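Local coordinates for protein CRISPR-associated endonuclease Cas12b (PDB 5U31) that cleaves target DNA as an RNA-guided CRISPR endonuclease, using a RuvC nuclease domain, a divalent metal ion and recognition of a protospacer adjacent motif, at residues A634-R639 with D752-N757. The protein carries 3 engineered substitutions. Sequence-based numbering, arbitrary orientation.
Sequences AIREER and DVVGGN. With nucleotides of chain B.
V754 packs against I635, R636 and R639 where helix 630-638 of the bridge helix domain meets the glycine-containing REC2 loop 752-757, whose amides hold a phosphate of the RNA (chain B). The R639 guanidinium lies with one face against V754 CG1, which sits over its centre, 3.6 Å from R639 CZ; the two side chains meet tip to tip, and Y764 adds a cation-pi contact to the same arginine. With CG1 anti to the backbone N (chi1 176°), one branch of V754 goes to this arginine and the other, CG2, to I635 CG2 at 3.9 Å and to the adenine of nucleotide 35 of chain B. The two methyls meet that base at different places, V754 CG2 3.6 Å from C5 and I635 CG2 3.5 Å from N1. The R636 and V754 side chains run past one another in opposite senses, R636 extended from CG to NE. The stronger partner of R636 NH2 is T627 O; its bonds to V754 O and to V753 O, the latter at the guanidinium edge, are weak, as is that from R636 NE to V754 O (3.2 Å). Beyond V754, G755 N and G756 N both donate to OP2 of the same nucleotide, the G756 N bond measuring 2.7 Å.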
ATOM      1  N   ALA A 634     -17.849  27.054   0.028  1.00 48.18           N
ATOM      2  CA  ALA A 634     -18.049  27.814   1.257  1.00 46.56           C
ATOM      3  C   ALA A 634     -18.076  26.902   2.475  1.00 52.80           C
ATOM      4  O   ALA A 634     -17.390  27.162   3.470  1.00 63.81           O
ATOM      5  CB  ALA A 634     -19.340  28.626   1.163  1.00 47.68           C
ATOM      6  N   ILE A 635     -18.859  25.823   2.414  1.00 52.28           N
ATOM      7  CA  ILE A 635     -18.984  24.917   3.555  1.00 45.22           C
ATOM      8  C   ILE A 635     -17.637  24.292   3.895  1.00 46.79           C
ATOM      9  O   ILE A 635     -17.274  24.163   5.070  1.00 53.27           O
ATOM     10  CB  ILE A 635     -20.042  23.838   3.266  1.00 44.89           C
ATOM     11  CG1 ILE A 635     -21.381  24.482   2.904  1.00 45.90           C
ATOM     12  CG2 ILE A 635     -20.188  22.910   4.456  1.00 44.53           C
ATOM     13  CD1 ILE A 635     -22.433  23.487   2.466  1.00 45.69           C
ATOM     14  N   ARG A 636     -16.878  23.893   2.873  1.00 43.57           N
ATOM     15  CA  ARG A 636     -15.561  23.317   3.111  1.00 42.75           C
ATOM     16  C   ARG A 636     -14.615  24.326   3.745  1.00 43.26           C
ATOM     17  O   ARG A 636     -13.724  23.944   4.512  1.00 51.82           O
ATOM     18  CB  ARG A 636     -14.987  22.788   1.801  1.00 42.02           C
ATOM     19  CG  ARG A 636     -15.796  21.661   1.228  1.00 41.49           C
ATOM     20  CD  ARG A 636     -15.484  21.450  -0.223  1.00 41.11           C
ATOM     21  NE  ARG A 636     -16.299  20.381  -0.778  1.00 40.70           N
ATOM     22  CZ  ARG A 636     -16.265  20.003  -2.050  1.00 40.41           C
ATOM     23  NH1 ARG A 636     -15.450  20.617  -2.898  1.00 40.47           N
ATOM     24  NH2 ARG A 636     -17.042  19.016  -2.469  1.00 40.12           N
ATOM     25  N   GLU A 637     -14.781  25.612   3.434  1.00 53.18           N
ATOM     26  CA  GLU A 637     -13.981  26.628   4.107  1.00 60.44           C
ATOM     27  C   GLU A 637     -14.418  26.787   5.560  1.00 56.74           C
ATOM     28  O   GLU A 637     -13.579  26.821   6.468  1.00 56.75           O
ATOM     29  CB  GLU A 637     -14.074  27.957   3.353  1.00 69.86           C
ATOM     30  CG  GLU A 637     -13.364  27.959   1.991  1.00 94.13           C
ATOM     31  CD  GLU A 637     -13.689  29.190   1.146  1.00112.86           C
ATOM     32  OE1 GLU A 637     -14.293  30.145   1.682  1.00116.29           O
ATOM     33  OE2 GLU A 637     -13.342  29.202  -0.057  1.00112.45           O
ATOM     34  N   GLU A 638     -15.731  26.842   5.799  1.00 51.80           N
ATOM     35  CA  GLU A 638     -16.238  27.043   7.153  1.00 54.90           C
ATOM     36  C   GLU A 638     -15.950  25.840   8.044  1.00 53.61           C
ATOM     37  O   GLU A 638     -15.661  26.002   9.236  1.00 56.01           O
ATOM     38  CB  GLU A 638     -17.737  27.340   7.103  1.00 75.07           C
ATOM     39  CG  GLU A 638     -18.092  28.533   6.218  1.00104.47           C
ATOM     40  CD  GLU A 638     -19.526  28.493   5.706  1.00117.10           C
ATOM     41  OE1 GLU A 638     -20.267  27.553   6.068  1.00119.89           O
ATOM     42  OE2 GLU A 638     -19.911  29.403   4.939  1.00111.24           O
ATOM     43  N   ARG A 639     -16.008  24.625   7.490  1.00 44.75           N
ATOM     44  CA  ARG A 639     -15.809  23.433   8.308  1.00 52.62           C
ATOM     45  C   ARG A 639     -14.415  23.374   8.922  1.00 52.20           C
ATOM     46  O   ARG A 639     -14.203  22.621   9.878  1.00 65.48           O
ATOM     47  CB  ARG A 639     -16.066  22.171   7.481  1.00 43.02           C
ATOM     48  CG  ARG A 639     -14.848  21.690   6.729  1.00 65.45           C
ATOM     49  CD  ARG A 639     -15.192  20.712   5.624  1.00 53.82           C
ATOM     50  NE  ARG A 639     -15.710  19.445   6.124  1.00 44.09           N
ATOM     51  CZ  ARG A 639     -15.571  18.295   5.474  1.00 44.85           C
ATOM     52  NH1 ARG A 639     -14.919  18.266   4.318  1.00 39.96           N
ATOM     53  NH2 ARG A 639     -16.068  17.176   5.979  1.00 46.62           N
ATOM     54  N   ASP A 752     -23.367  15.679  -4.983  1.00 79.25           N
ATOM     55  CA  ASP A 752     -22.723  16.909  -4.532  1.00 76.84           C
ATOM     56  C   ASP A 752     -22.768  17.031  -3.015  1.00 55.06           C
ATOM     57  O   ASP A 752     -23.543  17.821  -2.464  1.00 42.55           O
ATOM     58  CB  ASP A 752     -23.383  18.121  -5.197  1.00 85.65           C
ATOM     59  CG  ASP A 752     -23.485  17.965  -6.711  1.00 93.45           C
ATOM     60  OD1 ASP A 752     -23.145  16.889  -7.233  1.00 93.54           O
ATOM     61  OD2 ASP A 752     -23.908  18.923  -7.387  1.00 94.04           O
ATOM     62  N   VAL A 753     -21.934  16.247  -2.340  1.00 50.51           N
ATOM     63  CA  VAL A 753     -21.837  16.259  -0.892  1.00 41.03           C
ATOM     64  C   VAL A 753     -20.556  17.001  -0.498  1.00 44.46           C
ATOM     65  O   VAL A 753     -19.681  17.268  -1.321  1.00 49.34           O
ATOM     66  CB  VAL A 753     -21.853  14.839  -0.297  1.00 40.14           C
ATOM     67  CG1 VAL A 753     -22.946  14.008  -0.944  1.00 40.32           C
ATOM     68  CG2 VAL A 753     -20.515  14.174  -0.483  1.00 39.13           C
ATOM     69  N   VAL A 754     -20.453  17.334   0.787  1.00 46.21           N
ATOM     70  CA  VAL A 754     -19.317  18.082   1.325  1.00 40.72           C
ATOM     71  C   VAL A 754     -18.052  17.232   1.279  1.00 39.70           C
ATOM     72  O   VAL A 754     -17.088  17.567   0.578  1.00 62.78           O
ATOM     73  CB  VAL A 754     -19.597  18.553   2.766  1.00 41.27           C
ATOM     74  CG1 VAL A 754     -18.372  19.242   3.350  1.00 41.22           C
ATOM     75  CG2 VAL A 754     -20.798  19.476   2.790  1.00 42.38           C
ATOM     76  N   GLY A 755     -18.039  16.136   2.033  1.00 39.15           N
ATOM     77  CA  GLY A 755     -16.863  15.294   2.093  1.00 42.33           C
ATOM     78  C   GLY A 755     -16.974  14.014   1.298  1.00 37.56           C
ATOM     79  O   GLY A 755     -16.201  13.773   0.367  1.00 37.11           O
ATOM     80  N   GLY A 756     -17.935  13.176   1.664  1.00 37.56           N
ATOM     81  CA  GLY A 756     -18.087  11.940   0.930  1.00 46.82           C
ATOM     82  C   GLY A 756     -16.879  11.046   1.107  1.00 42.91           C
ATOM     83  O   GLY A 756     -16.315  10.917   2.198  1.00 35.88           O
ATOM     84  N   ASN A 757     -16.479  10.406   0.011  1.00 36.97           N
ATOM     85  CA  ASN A 757     -15.360   9.466  -0.018  1.00 36.06           C
ATOM     86  C   ASN A 757     -14.118  10.079  -0.654  1.00 40.40           C
ATOM     87  O   ASN A 757     -13.289   9.365  -1.233  1.00 43.96           O
ATOM     88  CB  ASN A 757     -15.751   8.190  -0.748  1.00 34.79           C
ATOM     89  CG  ASN A 757     -16.996   7.570  -0.179  1.00 40.40           C
ATOM     90  OD1 ASN A 757     -17.341   7.822   0.966  1.00 59.20           O
ATOM     91  ND2 ASN A 757     -17.688   6.763  -0.974  1.00 60.77           N
TER
ATOM     92  P     A B  35     -20.841  14.150   3.806  1.00 41.42           P
ATOM     93  OP1   A B  35     -22.059  14.939   3.507  1.00 61.15           O
ATOM     94  OP2   A B  35     -19.532  14.651   3.336  1.00 39.14           O
ATOM     95  O5'   A B  35     -20.678  13.918   5.368  1.00 51.29           O
ATOM     96  C5'   A B  35     -19.447  14.248   5.998  1.00 39.24           C
ATOM     97  C4'   A B  35     -19.580  15.395   6.972  1.00 40.09           C
ATOM     98  O4'   A B  35     -20.105  16.592   6.328  1.00 40.90           O
ATOM     99  C3'   A B  35     -20.468  15.144   8.191  1.00 40.61           C
ATOM    100  O3'   A B  35     -19.844  15.731   9.323  1.00 40.90           O
ATOM    101  C2'   A B  35     -21.726  15.937   7.864  1.00 41.96           C
ATOM    102  O2'   A B  35     -22.478  16.340   8.987  1.00 48.22           O
ATOM    103  C1'   A B  35     -21.131  17.128   7.136  1.00 43.01           C
ATOM    104  N9    A B  35     -22.088  17.849   6.306  1.00 55.80           N
ATOM    105  C8    A B  35     -22.953  17.354   5.364  1.00 61.91           C
ATOM    106  N7    A B  35     -23.691  18.284   4.812  1.00 65.59           N
ATOM    107  C5    A B  35     -23.284  19.451   5.442  1.00 59.61           C
ATOM    108  C6    A B  35     -23.684  20.784   5.301  1.00 55.24           C
ATOM    109  N6    A B  35     -24.622  21.173   4.439  1.00 73.45           N
ATOM    110  N1    A B  35     -23.081  21.709   6.077  1.00 45.50           N
ATOM    111  C2    A B  35     -22.138  21.307   6.937  1.00 52.26           C
ATOM    112  N3    A B  35     -21.672  20.083   7.163  1.00 54.97           N
ATOM    113  C4    A B  35     -22.298  19.197   6.371  1.00 58.42           C
ATOM    114  P     C B  34     -17.365   9.635   6.700  1.00 46.19           P
ATOM    115  OP1   C B  34     -16.333   9.277   5.693  1.00 56.12           O
ATOM    116  OP2   C B  34     -17.112  10.730   7.674  1.00 38.95           O
ATOM    117  O5'   C B  34     -18.730   9.960   5.941  1.00 52.84           O
ATOM    118  C5'   C B  34     -18.746  10.869   4.844  1.00 46.29           C
ATOM    119  C4'   C B  34     -19.881  10.585   3.896  1.00 37.39           C
ATOM    120  O4'   C B  34     -20.427   9.274   4.175  1.00 37.60           O
ATOM    121  C3'   C B  34     -21.080  11.523   3.978  1.00 38.42           C
ATOM    122  O3'   C B  34     -20.908  12.678   3.178  1.00 38.80           O
ATOM    123  C2'   C B  34     -22.223  10.664   3.459  1.00 43.32           C
ATOM    124  O2'   C B  34     -22.246  10.685   2.040  1.00 51.09           O
ATOM    125  C1'   C B  34     -21.810   9.261   3.909  1.00 37.79           C
ATOM    126  N1    C B  34     -22.538   8.780   5.105  1.00 38.09           N
ATOM    127  C2    C B  34     -23.899   8.479   4.987  1.00 40.11           C
ATOM    128  O2    C B  34     -24.464   8.663   3.899  1.00 39.06           O
ATOM    129  N3    C B  34     -24.579   8.012   6.059  1.00 46.03           N
ATOM    130  C4    C B  34     -23.944   7.827   7.214  1.00 46.91           C
ATOM    131  N4    C B  34     -24.650   7.364   8.249  1.00 45.32           N
ATOM    132  C5    C B  34     -22.554   8.108   7.356  1.00 47.63           C
ATOM    133  C6    C B  34     -21.891   8.573   6.289  1.00 43.04           C
TER